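Local coordinates for protein beta-N-acetylhexosaminidase (Bacteroides fragilis, PDB 4PYS) that probably removes terminal beta-linked N-acetylhexosamine residues from the non-reducing ends of glycans by hydrolysis, as a family 20 glycoside hydrolase, at residues 135-140 with 147-152; 151-156 with 207-212; 433-438 with 447-452; 164-169 with 279-284. All coordinates share one frame; numbering follows the deposited sequence.

Contact 1: 135-140 with 147-152; sequences FMLDSG and STIKKY
Leu137 of the strand and Ser139 just beyond its end make a shallow notch, and the tip of Ile149 on the helix drops into it. The CD1 methyl of Ile149 lies 3.9 Å from Leu137 CD2 and 3.6 Å from Ser139 OG. The Ile149 CB points neither at the strand nor away from it; folding at its second torsion (chi2 -66°) is what carries CD1 across. One turn on, the bumps change sides. Leu137 CD2 projects between Ile149 and the ring of Tyr152, whose CD2 it approaches at 4.4 Å, and the Phe135 ring sets its CE2 against Tyr152 CB at 4.0 Å. On the Tyr152 ring itself one face is covered by its helix neighbour, with Lys151 CG over the centre. No hydrogen bond crosses this interface. The polar tips go elsewhere: Tyr152 OH bonds to Asp447, and Ser139 OG to Gln144 and Trp166. At the end of the strand, Asp138 OD1 accepts the backbone N of Gly140 in an Asx turn. The segment axes run nearly antiparallel, at 159° and 10.4 Å apart, with the helix lying over the sheet on its way to strand 163-170, which pairs in parallel beside 132-138. This is the first half of a beta-alpha-beta crossover, the repeating step of a TIM barrel such as the family 20 catalytic domain.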
loop_
_atom_site.group_PDB
_atom_site.type_symbol
_atom_site.label_atom_id
_atom_site.label_comp_id
_atom_site.label_asym_id
_atom_site.label_seq_id
_atom_site.Cartn_x
_atom_site.Cartn_y
_atom_site.Cartn_z
ATOM N N PHE A 135 -0.813 1.599 -0.963
ATOM C CA PHE A 135 -0.153 2.647 -0.194
ATOM C C PHE A 135 0.940 1.957 0.598
ATOM O O PHE A 135 0.694 0.914 1.201
ATOM C CB PHE A 135 -1.120 3.301 0.790
ATOM C CG PHE A 135 -0.445 4.238 1.756
ATOM C CD1 PHE A 135 0.083 5.438 1.306
ATOM C CD2 PHE A 135 -0.330 3.914 3.103
ATOM C CE1 PHE A 135 0.704 6.326 2.184
ATOM C CE2 PHE A 135 0.304 4.799 3.998
ATOM C CZ PHE A 135 0.825 5.996 3.531
HETATM N N MSE A 136 2.138 2.531 0.578
HETATM C CA MSE A 136 3.266 1.993 1.340
HETATM C C MSE A 136 3.643 2.894 2.504
HETATM O O MSE A 136 3.746 4.114 2.345
HETATM C CB MSE A 136 4.497 1.861 0.443
HETATM C CG MSE A 136 5.641 1.106 1.141
HETATM SE SE MSE A 136 7.395 1.673 0.538
HETATM C CE MSE A 136 7.573 3.241 1.661
ATOM N N LEU A 137 3.875 2.299 3.676
ATOM C CA LEU A 137 4.380 3.061 4.819
ATOM C C LEU A 137 5.736 2.507 5.212
ATOM O O LEU A 137 5.911 1.287 5.298
ATOM C CB LEU A 137 3.412 2.985 6.008
ATOM C CG LEU A 137 3.836 3.784 7.250
ATOM C CD1 LEU A 137 3.949 5.267 6.941
ATOM C CD2 LEU A 137 2.853 3.550 8.382
ATOM N N ASP A 138 6.687 3.410 5.423
ATOM C CA ASP A 138 8.041 3.069 5.848
ATOM C C ASP A 138 8.043 2.915 7.362
ATOM O O ASP A 138 8.093 3.908 8.096
ATOM C CB ASP A 138 8.987 4.196 5.415
ATOM C CG ASP A 138 10.437 3.977 5.820
ATOM O OD1 ASP A 138 10.800 2.968 6.484
ATOM O OD2 ASP A 138 11.235 4.863 5.463
ATOM N N SER A 139 7.961 1.664 7.813
ATOM C CA SER A 139 8.091 1.313 9.222
ATOM C C SER A 139 9.489 0.773 9.496
ATOM O O SER A 139 9.712 0.137 10.512
ATOM C CB SER A 139 7.065 0.242 9.610
ATOM O OG SER A 139 5.736 0.702 9.440
ATOM N N GLY A 140 10.431 0.998 8.586
ATOM C CA GLY A 140 11.804 0.586 8.847
ATOM C C GLY A 140 12.572 1.701 9.547
ATOM O O GLY A 140 13.173 1.499 10.610
ATOM N N SER A 147 -1.835 1.017 16.499
ATOM C CA SER A 147 -3.049 1.783 16.180
ATOM C C SER A 147 -2.832 2.720 14.991
ATOM O O SER A 147 -3.772 3.044 14.263
ATOM C CB SER A 147 -3.548 2.561 17.402
ATOM O OG SER A 147 -2.567 3.464 17.874
ATOM N N THR A 148 -1.589 3.151 14.793
ATOM C CA THR A 148 -1.249 4.021 13.665
ATOM C C THR A 148 -1.124 3.232 12.367
ATOM O O THR A 148 -1.558 3.695 11.310
ATOM C CB THR A 148 0.024 4.842 13.949
ATOM O OG1 THR A 148 -0.211 5.704 15.076
ATOM C CG2 THR A 148 0.417 5.689 12.741
ATOM N N ILE A 149 -0.546 2.034 12.435
ATOM C CA ILE A 149 -0.578 1.148 11.275
ATOM C C ILE A 149 -2.035 0.907 10.862
ATOM O O ILE A 149 -2.384 0.994 9.680
ATOM C CB ILE A 149 0.105 -0.201 11.569
ATOM C CG1 ILE A 149 1.564 0.005 12.006
ATOM C CG2 ILE A 149 0.013 -1.124 10.341
ATOM C CD1 ILE A 149 2.448 0.588 10.897
ATOM N N LYS A 150 -2.899 0.634 11.838
ATOM C CA LYS A 150 -4.322 0.422 11.532
ATOM C C LYS A 150 -4.962 1.643 10.883
ATOM O O LYS A 150 -5.768 1.506 9.966
ATOM C CB LYS A 150 -5.097 0.048 12.804
ATOM C CG LYS A 150 -4.809 -1.366 13.300
ATOM C CD LYS A 150 -5.577 -1.648 14.571
ATOM C CE LYS A 150 -5.345 -3.069 15.045
ATOM N NZ LYS A 150 -6.085 -3.318 16.313
ATOM N N LYS A 151 -4.593 2.833 11.347
ATOM C CA LYS A 151 -5.138 4.076 10.796
ATOM C C LYS A 151 -4.884 4.190 9.300
ATOM O O LYS A 151 -5.757 4.624 8.542
ATOM C CB LYS A 151 -4.526 5.284 11.516
ATOM C CG LYS A 151 -4.774 6.634 10.810
ATOM C CD LYS A 151 -4.279 7.805 11.658
ATOM C CE LYS A 151 -4.478 9.158 10.927
ATOM N NZ LYS A 151 -4.033 10.311 11.789
ATOM N N TYR A 152 -3.697 3.787 8.862
ATOM C CA TYR A 152 -3.378 3.916 7.438
ATOM C C TYR A 152 -3.897 2.761 6.598
ATOM O O TYR A 152 -4.175 2.927 5.402
ATOM C CB TYR A 152 -1.879 4.204 7.245
ATOM C CG TYR A 152 -1.593 5.556 7.830
ATOM C CD1 TYR A 152 -2.101 6.704 7.230
ATOM C CD2 TYR A 152 -0.890 5.691 9.015
ATOM C CE1 TYR A 152 -1.890 7.957 7.784
ATOM C CE2 TYR A 152 -0.664 6.941 9.569
ATOM C CZ TYR A 152 -1.165 8.062 8.956
ATOM O OH TYR A 152 -0.948 9.293 9.530
#

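Contact 2: 151-156 with 207-212; sequences KYIDMA and KEIIGY
Two first torsions bring Tyr212 and Ile153 together. Tyr212 has its CG anti to the backbone N (chi1 -178°), which throws the ring straight across to the neighbouring helix, while Ile153 (chi1 -73°) sends its CG1 branch on beside the backbone N and its CG2 methyl the other way. The two side chains then slide past each other in opposite directions. Ile153 CG2 meets the edge of the tyrosine ring, 4.0 Å from Tyr212 CD2. The longer branch of Ile153 is extended and ends at Ile209, with CD1 3.7 Å from Ile209 CG2; these two isoleucines cross at about a right angle. One residue further on, the phenol oxygen comes to rest alongside the root of Asp154, with Tyr212 OH 3.5 Å from Asp154 CB. At 3.8 Å from Asp154 OD1, Tyr212 OH is too far for a good hydrogen bond to it, so the two groups only pack. The carboxylate is engaged by two cations instead, Arg216 at OD1 and Lys49, from helix 43-49, at OD2. Arg216 also lies against the Tyr212 ring as a cation-pi partner, so the tyrosine and the aspartate share one guanidinium group. On the sheet side, Ile153 rests on Phe164 and Ile209 on Trp166. The helix axes are 10.8 Å apart and only 19° from parallel. Neighbouring, near-parallel helices lying over a parallel sheet form the outer layer of a TIM barrel.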
loop_
_atom_site.group_PDB
_atom_site.type_symbol
_atom_site.label_atom_id
_atom_site.label_comp_id
_atom_site.label_asym_id
_atom_site.label_seq_id
_atom_site.Cartn_x
_atom_site.Cartn_y
_atom_site.Cartn_z
ATOM N N LYS A 151 -4.593 2.833 11.347
ATOM C CA LYS A 151 -5.138 4.076 10.796
ATOM C C LYS A 151 -4.884 4.190 9.300
ATOM O O LYS A 151 -5.757 4.624 8.542
ATOM C CB LYS A 151 -4.526 5.284 11.516
ATOM C CG LYS A 151 -4.774 6.634 10.810
ATOM C CD LYS A 151 -4.279 7.805 11.658
ATOM C CE LYS A 151 -4.478 9.158 10.927
ATOM N NZ LYS A 151 -4.033 10.311 11.789
ATOM N N TYR A 152 -3.697 3.787 8.862
ATOM C CA TYR A 152 -3.378 3.916 7.438
ATOM C C TYR A 152 -3.897 2.761 6.598
ATOM O O TYR A 152 -4.175 2.927 5.402
ATOM C CB TYR A 152 -1.879 4.204 7.245
ATOM C CG TYR A 152 -1.593 5.556 7.830
ATOM C CD1 TYR A 152 -2.101 6.704 7.230
ATOM C CD2 TYR A 152 -0.890 5.691 9.015
ATOM C CE1 TYR A 152 -1.890 7.957 7.784
ATOM C CE2 TYR A 152 -0.664 6.941 9.569
ATOM C CZ TYR A 152 -1.165 8.062 8.956
ATOM O OH TYR A 152 -0.948 9.293 9.530
ATOM N N ILE A 153 -4.070 1.599 7.219
ATOM C CA ILE A 153 -4.786 0.511 6.554
ATOM C C ILE A 153 -6.248 0.926 6.362
ATOM O O ILE A 153 -6.838 0.739 5.289
ATOM C CB ILE A 153 -4.704 -0.763 7.397
ATOM C CG1 ILE A 153 -3.284 -1.333 7.313
ATOM C CG2 ILE A 153 -5.768 -1.791 6.942
ATOM C CD1 ILE A 153 -3.012 -2.511 8.260
ATOM N N ASP A 154 -6.828 1.511 7.405
ATOM C CA ASP A 154 -8.201 2.004 7.319
ATOM C C ASP A 154 -8.310 3.081 6.241
ATOM O O ASP A 154 -9.289 3.119 5.481
ATOM C CB ASP A 154 -8.626 2.555 8.685
ATOM C CG ASP A 154 -10.129 2.645 8.848
ATOM O OD1 ASP A 154 -10.843 1.686 8.463
ATOM O OD2 ASP A 154 -10.599 3.680 9.368
HETATM N N MSE A 155 -7.304 3.950 6.155
HETATM C CA MSE A 155 -7.288 4.978 5.105
HETATM C C MSE A 155 -7.278 4.343 3.721
HETATM O O MSE A 155 -8.014 4.762 2.816
HETATM C CB MSE A 155 -6.062 5.882 5.252
HETATM C CG MSE A 155 -5.942 6.866 4.098
HETATM SE SE MSE A 155 -4.133 7.563 3.926
HETATM C CE MSE A 155 -3.311 5.952 3.222
ATOM N N ALA A 156 -6.451 3.327 3.550
ATOM C CA ALA A 156 -6.318 2.688 2.243
ATOM C C ALA A 156 -7.671 2.142 1.812
ATOM O O ALA A 156 -8.096 2.337 0.680
ATOM C CB ALA A 156 -5.271 1.571 2.315
ATOM N N LYS A 207 -0.539 -10.715 13.358
ATOM C CA LYS A 207 -1.788 -11.456 13.204
ATOM C C LYS A 207 -2.992 -10.530 13.381
ATOM O O LYS A 207 -3.957 -10.612 12.622
ATOM C CB LYS A 207 -1.870 -12.612 14.196
ATOM C CG LYS A 207 -3.044 -13.539 13.927
ATOM C CD LYS A 207 -3.116 -14.639 14.972
ATOM C CE LYS A 207 -4.290 -15.557 14.700
ATOM N NZ LYS A 207 -4.983 -15.952 15.963
ATOM N N GLU A 208 -2.925 -9.652 14.379
ATOM C CA GLU A 208 -3.984 -8.668 14.625
ATOM C C GLU A 208 -4.144 -7.743 13.417
ATOM O O GLU A 208 -5.256 -7.488 12.952
ATOM C CB GLU A 208 -3.662 -7.846 15.883
ATOM C CG GLU A 208 -4.686 -6.757 16.218
ATOM C CD GLU A 208 -4.288 -5.903 17.417
ATOM O OE1 GLU A 208 -3.199 -6.129 17.989
ATOM O OE2 GLU A 208 -5.067 -4.997 17.786
ATOM N N ILE A 209 -3.022 -7.240 12.916
ATOM C CA ILE A 209 -3.022 -6.340 11.759
ATOM C C ILE A 209 -3.559 -7.004 10.496
ATOM O O ILE A 209 -4.344 -6.404 9.746
ATOM C CB ILE A 209 -1.615 -5.754 11.556
ATOM C CG1 ILE A 209 -1.371 -4.661 12.604
ATOM C CG2 ILE A 209 -1.441 -5.206 10.159
ATOM C CD1 ILE A 209 0.078 -4.374 12.877
ATOM N N ILE A 210 -3.162 -8.252 10.260
ATOM C CA ILE A 210 -3.671 -8.985 9.102
ATOM C C ILE A 210 -5.186 -9.162 9.172
ATOM O O ILE A 210 -5.876 -9.036 8.161
ATOM C CB ILE A 210 -3.004 -10.379 8.982
ATOM C CG1 ILE A 210 -1.523 -10.217 8.668
ATOM C CG2 ILE A 210 -3.683 -11.216 7.894
ATOM C CD1 ILE A 210 -1.283 -9.609 7.317
ATOM N N GLY A 211 -5.699 -9.464 10.363
ATOM C CA GLY A 211 -7.129 -9.650 10.540
ATOM C C GLY A 211 -7.871 -8.341 10.344
ATOM O O GLY A 211 -8.916 -8.295 9.689
ATOM N N TYR A 212 -7.324 -7.267 10.901
ATOM C CA TYR A 212 -7.916 -5.931 10.755
ATOM C C TYR A 212 -7.996 -5.528 9.289
ATOM O O TYR A 212 -9.012 -5.004 8.806
ATOM C CB TYR A 212 -7.069 -4.923 11.537
ATOM C CG TYR A 212 -7.576 -3.496 11.513
ATOM C CD1 TYR A 212 -8.526 -3.066 12.429
ATOM C CD2 TYR A 212 -7.089 -2.573 10.585
ATOM C CE1 TYR A 212 -8.995 -1.756 12.419
ATOM C CE2 TYR A 212 -7.555 -1.247 10.572
ATOM C CZ TYR A 212 -8.500 -0.858 11.494
ATOM O OH TYR A 212 -8.967 0.441 11.492
#

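Contact 3: 433-438 with 447-452; sequences SALWTD and DRRVFP
Leu435 carries all the strand's share of this contact, and one of its methyls does most of the work. CD2 sits 3.9 Å from Val450 CG2 and an equal 3.9 Å from Arg449 CB, so it lodges between two consecutive residues of the short helix 447-450; Leu435 CG also touches the same valine methyl. Leu435 has CG anti to its own nitrogen (chi1 -169°), which projects the branch from the strand straight at the helix, and it crosses both partners at about a right angle. Val450 turns its other methyl, CG1, to the selenomethionine Met155 of helix 146-158. Strand 428-435 is the last of the parallel barrel strands and closes the circle against strand 132-138, where Phe135 also packs on Leu435; the helical turn covers its outer side, ahead of the cis peptide at Pro452 and helix 453-462. Away from this apolar knot the interface soon thins out. Arg449 meets the leucine chiefly through CB, and the rest of its chain runs on extended to a guanidinium that bonds through NH1 to the backbone oxygens of Trp505 and Met445 and lies against Trp398 as a cation-pi pair. Trp436 and Asp438, beyond the strand, are partly exposed and diverge from the helix. Arg448, also partly exposed, takes no part in the leucine contact and forms a salt bridge with the C-terminal carboxylate of Asp506.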
loop_
_atom_site.group_PDB
_atom_site.type_symbol
_atom_site.label_atom_id
_atom_site.label_comp_id
_atom_site.label_asym_id
_atom_site.label_seq_id
_atom_site.Cartn_x
_atom_site.Cartn_y
_atom_site.Cartn_z
ATOM N N SER A 433 1.430 4.369 -4.032
ATOM C CA SER A 433 1.704 5.653 -3.403
ATOM C C SER A 433 2.569 5.297 -2.205
ATOM O O SER A 433 2.479 4.176 -1.690
ATOM C CB SER A 433 0.410 6.297 -2.938
ATOM O OG SER A 433 -0.356 5.404 -2.147
ATOM N N ALA A 434 3.421 6.220 -1.765
ATOM C CA ALA A 434 4.348 5.877 -0.692
ATOM C C ALA A 434 4.594 7.012 0.273
ATOM O O ALA A 434 4.583 8.193 -0.098
ATOM C CB ALA A 434 5.674 5.403 -1.263
ATOM N N LEU A 435 4.852 6.637 1.518
ATOM C CA LEU A 435 5.271 7.608 2.515
ATOM C C LEU A 435 6.539 7.085 3.173
ATOM O O LEU A 435 6.475 6.264 4.096
ATOM C CB LEU A 435 4.157 7.809 3.552
ATOM C CG LEU A 435 4.278 8.986 4.542
ATOM C CD1 LEU A 435 5.372 8.821 5.596
ATOM C CD2 LEU A 435 4.486 10.296 3.791
ATOM N N TRP A 436 7.691 7.546 2.688
ATOM C CA TRP A 436 8.978 7.178 3.268
ATOM C C TRP A 436 9.237 8.076 4.463
ATOM O O TRP A 436 8.913 9.258 4.436
ATOM C CB TRP A 436 10.102 7.367 2.242
ATOM C CG TRP A 436 9.958 6.453 1.073
ATOM C CD1 TRP A 436 9.346 6.727 -0.119
ATOM C CD2 TRP A 436 10.416 5.097 0.989
ATOM N NE1 TRP A 436 9.401 5.621 -0.942
ATOM C CE2 TRP A 436 10.051 4.609 -0.285
ATOM C CE3 TRP A 436 11.099 4.250 1.866
ATOM C CZ2 TRP A 436 10.347 3.308 -0.700
ATOM C CZ3 TRP A 436 11.398 2.959 1.449
ATOM C CH2 TRP A 436 11.018 2.501 0.177
ATOM N N THR A 437 9.826 7.523 5.514
ATOM C CA THR A 437 10.013 8.300 6.740
ATOM C C THR A 437 11.442 8.808 6.964
ATOM O O THR A 437 11.839 9.098 8.101
ATOM C CB THR A 437 9.436 7.553 7.980
ATOM O OG1 THR A 437 9.981 6.224 8.058
ATOM C CG2 THR A 437 7.917 7.450 7.866
ATOM N N ASP A 438 12.201 8.951 5.875
ATOM C CA ASP A 438 13.531 9.577 5.922
ATOM C C ASP A 438 13.480 10.929 6.633
ATOM O O ASP A 438 12.478 11.657 6.527
ATOM C CB ASP A 438 14.061 9.860 4.505
ATOM C CG ASP A 438 14.069 8.642 3.614
ATOM O OD1 ASP A 438 13.120 7.828 3.693
ATOM O OD2 ASP A 438 15.025 8.510 2.814
ATOM N N ASP A 447 0.266 12.855 8.412
ATOM C CA ASP A 447 -0.939 13.295 7.693
ATOM C C ASP A 447 -0.721 14.535 6.816
ATOM O O ASP A 447 -1.287 14.626 5.729
ATOM C CB ASP A 447 -2.088 13.581 8.671
ATOM C CG ASP A 447 -2.752 12.319 9.183
ATOM O OD1 ASP A 447 -2.460 11.226 8.651
ATOM O OD2 ASP A 447 -3.568 12.423 10.126
ATOM N N ARG A 448 0.096 15.482 7.272
ATOM C CA ARG A 448 0.250 16.733 6.517
ATOM C C ARG A 448 0.993 16.505 5.205
ATOM O O ARG A 448 0.931 17.330 4.291
ATOM C CB ARG A 448 0.950 17.801 7.357
ATOM C CG ARG A 448 2.439 17.576 7.530
ATOM C CD ARG A 448 2.999 18.504 8.580
ATOM N NE ARG A 448 2.808 17.981 9.933
ATOM C CZ ARG A 448 3.389 18.487 11.013
ATOM N NH1 ARG A 448 4.184 19.541 10.899
ATOM N NH2 ARG A 448 3.183 17.940 12.206
ATOM N N ARG A 449 1.676 15.364 5.102
ATOM C CA ARG A 449 2.322 14.952 3.857
ATOM C C ARG A 449 1.376 14.118 2.990
ATOM O O ARG A 449 1.314 14.268 1.764
ATOM C CB ARG A 449 3.565 14.103 4.188
ATOM C CG ARG A 449 4.754 14.903 4.692
ATOM C CD ARG A 449 5.654 14.026 5.577
ATOM N NE ARG A 449 6.904 14.719 5.877
ATOM C CZ ARG A 449 7.017 15.717 6.744
ATOM N NH1 ARG A 449 5.958 16.140 7.430
ATOM N NH2 ARG A 449 8.196 16.293 6.933
ATOM N N VAL A 450 0.638 13.225 3.632
ATOM C CA VAL A 450 -0.222 12.294 2.913
ATOM C C VAL A 450 -1.442 12.981 2.288
ATOM O O VAL A 450 -1.759 12.732 1.120
ATOM C CB VAL A 450 -0.652 11.150 3.828
ATOM C CG1 VAL A 450 -1.696 10.272 3.138
ATOM C CG2 VAL A 450 0.579 10.308 4.218
ATOM N N PHE A 451 -2.109 13.845 3.058
ATOM C CA PHE A 451 -3.314 14.553 2.581
ATOM C C PHE A 451 -3.023 16.004 2.250
ATOM O O PHE A 451 -2.340 16.679 3.014
ATOM C CB PHE A 451 -4.395 14.523 3.667
ATOM C CG PHE A 451 -5.009 13.166 3.857
ATOM C CD1 PHE A 451 -4.445 12.258 4.739
ATOM C CD2 PHE A 451 -6.134 12.797 3.131
ATOM C CE1 PHE A 451 -5.001 10.995 4.901
ATOM C CE2 PHE A 451 -6.696 11.540 3.288
ATOM C CZ PHE A 451 -6.123 10.648 4.178
ATOM N N PRO A 452 -3.619 16.529 1.163
ATOM C CA PRO A 452 -4.623 15.896 0.304
ATOM C C PRO A 452 -4.064 15.177 -0.913
ATOM O O PRO A 452 -4.852 14.669 -1.684
ATOM C CB PRO A 452 -5.450 17.098 -0.192
ATOM C CG PRO A 452 -4.437 18.206 -0.267
ATOM C CD PRO A 452 -3.505 17.982 0.913
#

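Contact 4: 164-169 with 279-284; sequences FHWHLT and RMFPSA
Trp166 and Phe281 meet edge against edge. The indole presents CE3, on its six-membered ring, to Phe281 CE2 at 4.0 Å, and each of these atoms lies near the plane of the opposite ring. The two planes are steeply inclined, about 70° apart, yet neither ring offers its face to the other, so this is not a T-shaped stack. Leu168 fills the angle beside them with its forked end. Its CD2 methyl sits 3.5 Å above the plane of the Trp166 ring system, over the centre, while CD1 reaches Phe281 CZ at 3.9 Å. Leucine and phenylalanine come at each other from opposite directions. Phe281, the first residue to leave helical geometry after helix 264-280, holds its ring beside the backbone N (chi1 -66°) and drives it inward among Val206 and Ile210 of helix 203-214 and Val220 and Pro222 of strand 219-223. No hydrogen bond crosses the contact, and every touching atom is carbon. With C-H edges facing one another, the attraction is probably chiefly dispersive and hydrophobic, and the three buried groups contribute to seating the helix end over the barrel strands.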
loop_
_atom_site.group_PDB
_atom_site.type_symbol
_atom_site.label_atom_id
_atom_site.label_comp_id
_atom_site.label_asym_id
_atom_site.label_seq_id
_atom_site.Cartn_x
_atom_site.Cartn_y
_atom_site.Cartn_z
ATOM N N PHE A 164 -1.824 -2.797 1.229
ATOM C CA PHE A 164 -1.027 -1.959 2.109
ATOM C C PHE A 164 0.363 -2.568 2.083
ATOM O O PHE A 164 0.561 -3.714 2.502
ATOM C CB PHE A 164 -1.592 -1.970 3.532
ATOM C CG PHE A 164 -0.736 -1.231 4.542
ATOM C CD1 PHE A 164 -0.744 0.162 4.597
ATOM C CD2 PHE A 164 0.055 -1.932 5.444
ATOM C CE1 PHE A 164 0.040 0.846 5.535
ATOM C CE2 PHE A 164 0.855 -1.261 6.383
ATOM C CZ PHE A 164 0.843 0.127 6.430
ATOM N N HIS A 165 1.319 -1.807 1.565
ATOM C CA HIS A 165 2.697 -2.279 1.401
ATOM C C HIS A 165 3.454 -1.853 2.653
ATOM O O HIS A 165 3.576 -0.663 2.934
ATOM C CB HIS A 165 3.232 -1.620 0.119
ATOM C CG HIS A 165 4.686 -1.830 -0.152
ATOM N ND1 HIS A 165 5.309 -1.278 -1.252
ATOM C CD2 HIS A 165 5.649 -2.508 0.520
ATOM C CE1 HIS A 165 6.590 -1.595 -1.242
ATOM N NE2 HIS A 165 6.822 -2.349 -0.180
ATOM N N TRP A 166 3.920 -2.827 3.434
ATOM C CA TRP A 166 4.483 -2.546 4.750
ATOM C C TRP A 166 6.002 -2.724 4.691
ATOM O O TRP A 166 6.498 -3.845 4.645
ATOM C CB TRP A 166 3.875 -3.509 5.784
ATOM C CG TRP A 166 3.953 -3.038 7.213
ATOM C CD1 TRP A 166 4.443 -1.844 7.666
ATOM C CD2 TRP A 166 3.514 -3.761 8.372
ATOM N NE1 TRP A 166 4.339 -1.787 9.047
ATOM C CE2 TRP A 166 3.769 -2.950 9.498
ATOM C CE3 TRP A 166 2.939 -5.021 8.565
ATOM C CZ2 TRP A 166 3.475 -3.365 10.809
ATOM C CZ3 TRP A 166 2.635 -5.430 9.862
ATOM C CH2 TRP A 166 2.915 -4.606 10.968
ATOM N N HIS A 167 6.724 -1.608 4.657
ATOM C CA HIS A 167 8.173 -1.613 4.509
ATOM C C HIS A 167 8.728 -1.806 5.913
ATOM O O HIS A 167 8.811 -0.853 6.688
ATOM C CB HIS A 167 8.625 -0.277 3.894
ATOM C CG HIS A 167 10.089 -0.207 3.568
ATOM N ND1 HIS A 167 10.613 -0.655 2.374
ATOM C CD2 HIS A 167 11.136 0.286 4.274
ATOM C CE1 HIS A 167 11.922 -0.463 2.366
ATOM N NE2 HIS A 167 12.264 0.107 3.510
ATOM N N LEU A 168 9.092 -3.047 6.234
ATOM C CA LEU A 168 9.352 -3.476 7.606
ATOM C C LEU A 168 10.817 -3.544 7.998
ATOM O O LEU A 168 11.129 -3.681 9.180
ATOM C CB LEU A 168 8.750 -4.872 7.830
ATOM C CG LEU A 168 7.237 -4.897 7.999
ATOM C CD1 LEU A 168 6.692 -6.272 7.601
ATOM C CD2 LEU A 168 6.894 -4.585 9.438
ATOM N N THR A 169 11.722 -3.490 7.025
ATOM C CA THR A 169 13.137 -3.655 7.341
ATOM C C THR A 169 13.948 -2.594 6.639
ATOM O O THR A 169 13.684 -2.257 5.486
ATOM C CB THR A 169 13.675 -5.036 6.912
ATOM O OG1 THR A 169 13.743 -5.094 5.479
ATOM C CG2 THR A 169 12.769 -6.154 7.435
ATOM N N ARG A 279 4.333 -17.627 6.364
ATOM C CA ARG A 279 3.361 -18.162 7.313
ATOM C C ARG A 279 2.481 -17.054 7.877
ATOM O O ARG A 279 1.284 -17.255 8.098
ATOM C CB ARG A 279 4.061 -18.864 8.473
ATOM C CG ARG A 279 4.788 -20.117 8.088
ATOM C CD ARG A 279 5.356 -20.789 9.329
ATOM N NE ARG A 279 6.769 -21.107 9.162
ATOM C CZ ARG A 279 7.647 -21.149 10.158
ATOM N NH1 ARG A 279 8.917 -21.457 9.912
ATOM N NH2 ARG A 279 7.257 -20.887 11.401
HETATM N N MSE A 280 3.087 -15.889 8.107
HETATM C CA MSE A 280 2.410 -14.770 8.752
HETATM C C MSE A 280 1.580 -13.958 7.776
HETATM O O MSE A 280 0.496 -13.488 8.126
HETATM C CB MSE A 280 3.423 -13.825 9.412
HETATM C CG MSE A 280 4.103 -14.380 10.637
HETATM SE SE MSE A 280 5.043 -12.895 11.461
HETATM C CE MSE A 280 6.618 -12.868 10.289
ATOM N N PHE A 281 2.099 -13.778 6.563
ATOM C CA PHE A 281 1.462 -12.914 5.575
ATOM C C PHE A 281 0.920 -13.760 4.430
ATOM O O PHE A 281 1.686 -14.233 3.594
ATOM C CB PHE A 281 2.470 -11.898 5.019
ATOM C CG PHE A 281 2.964 -10.893 6.035
ATOM C CD1 PHE A 281 4.069 -11.167 6.830
ATOM C CD2 PHE A 281 2.336 -9.665 6.172
ATOM C CE1 PHE A 281 4.531 -10.241 7.764
ATOM C CE2 PHE A 281 2.788 -8.727 7.092
ATOM C CZ PHE A 281 3.888 -9.017 7.898
ATOM N N PRO A 282 -0.407 -13.949 4.379
ATOM C CA PRO A 282 -0.982 -14.784 3.316
ATOM C C PRO A 282 -0.943 -14.141 1.928
ATOM O O PRO A 282 -1.295 -14.809 0.947
ATOM C CB PRO A 282 -2.434 -14.980 3.776
ATOM C CG PRO A 282 -2.726 -13.768 4.628
ATOM C CD PRO A 282 -1.427 -13.492 5.344
ATOM N N SER A 283 -0.529 -12.876 1.853
ATOM C CA SER A 283 -0.407 -12.140 0.584
ATOM C C SER A 283 0.247 -12.952 -0.537
ATOM O O SER A 283 1.302 -13.542 -0.349
ATOM C CB SER A 283 0.402 -10.863 0.803
ATOM O OG SER A 283 0.652 -10.199 -0.425
ATOM N N ALA A 284 -0.389 -12.968 -1.703
ATOM C CA ALA A 284 0.170 -13.622 -2.878
ATOM C C ALA A 284 1.480 -12.962 -3.319
ATOM O O ALA A 284 2.290 -13.580 -4.033
ATOM C CB ALA A 284 -0.841 -13.601 -4.009
#

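Overall arrangement
All four contacts are buried and join barrel strands to the surrounding helices or, in contact 2, one helix to another. Contacts 1 and 2 share helix 146-158: the first seats it on strand 132-138, the second ties it to helix 203-214. Contacts 1, 3 and 4 reach the same sheet, whose strands 428-435, 132-138 and 163-170 lie side by side, so contact 1 stands between the other two, whose centres are about 20 Å apart. Contact 3 is aliphatic, contacts 1 and 2 mix aliphatic branches with aromatic rings, and contact 4 rests on aromatic edges and a leucine. Salt bridges add ties: Lys150 to exposed Glu208 (contacts 1 and 2), Lys151 to buried Asp447 (contact 3).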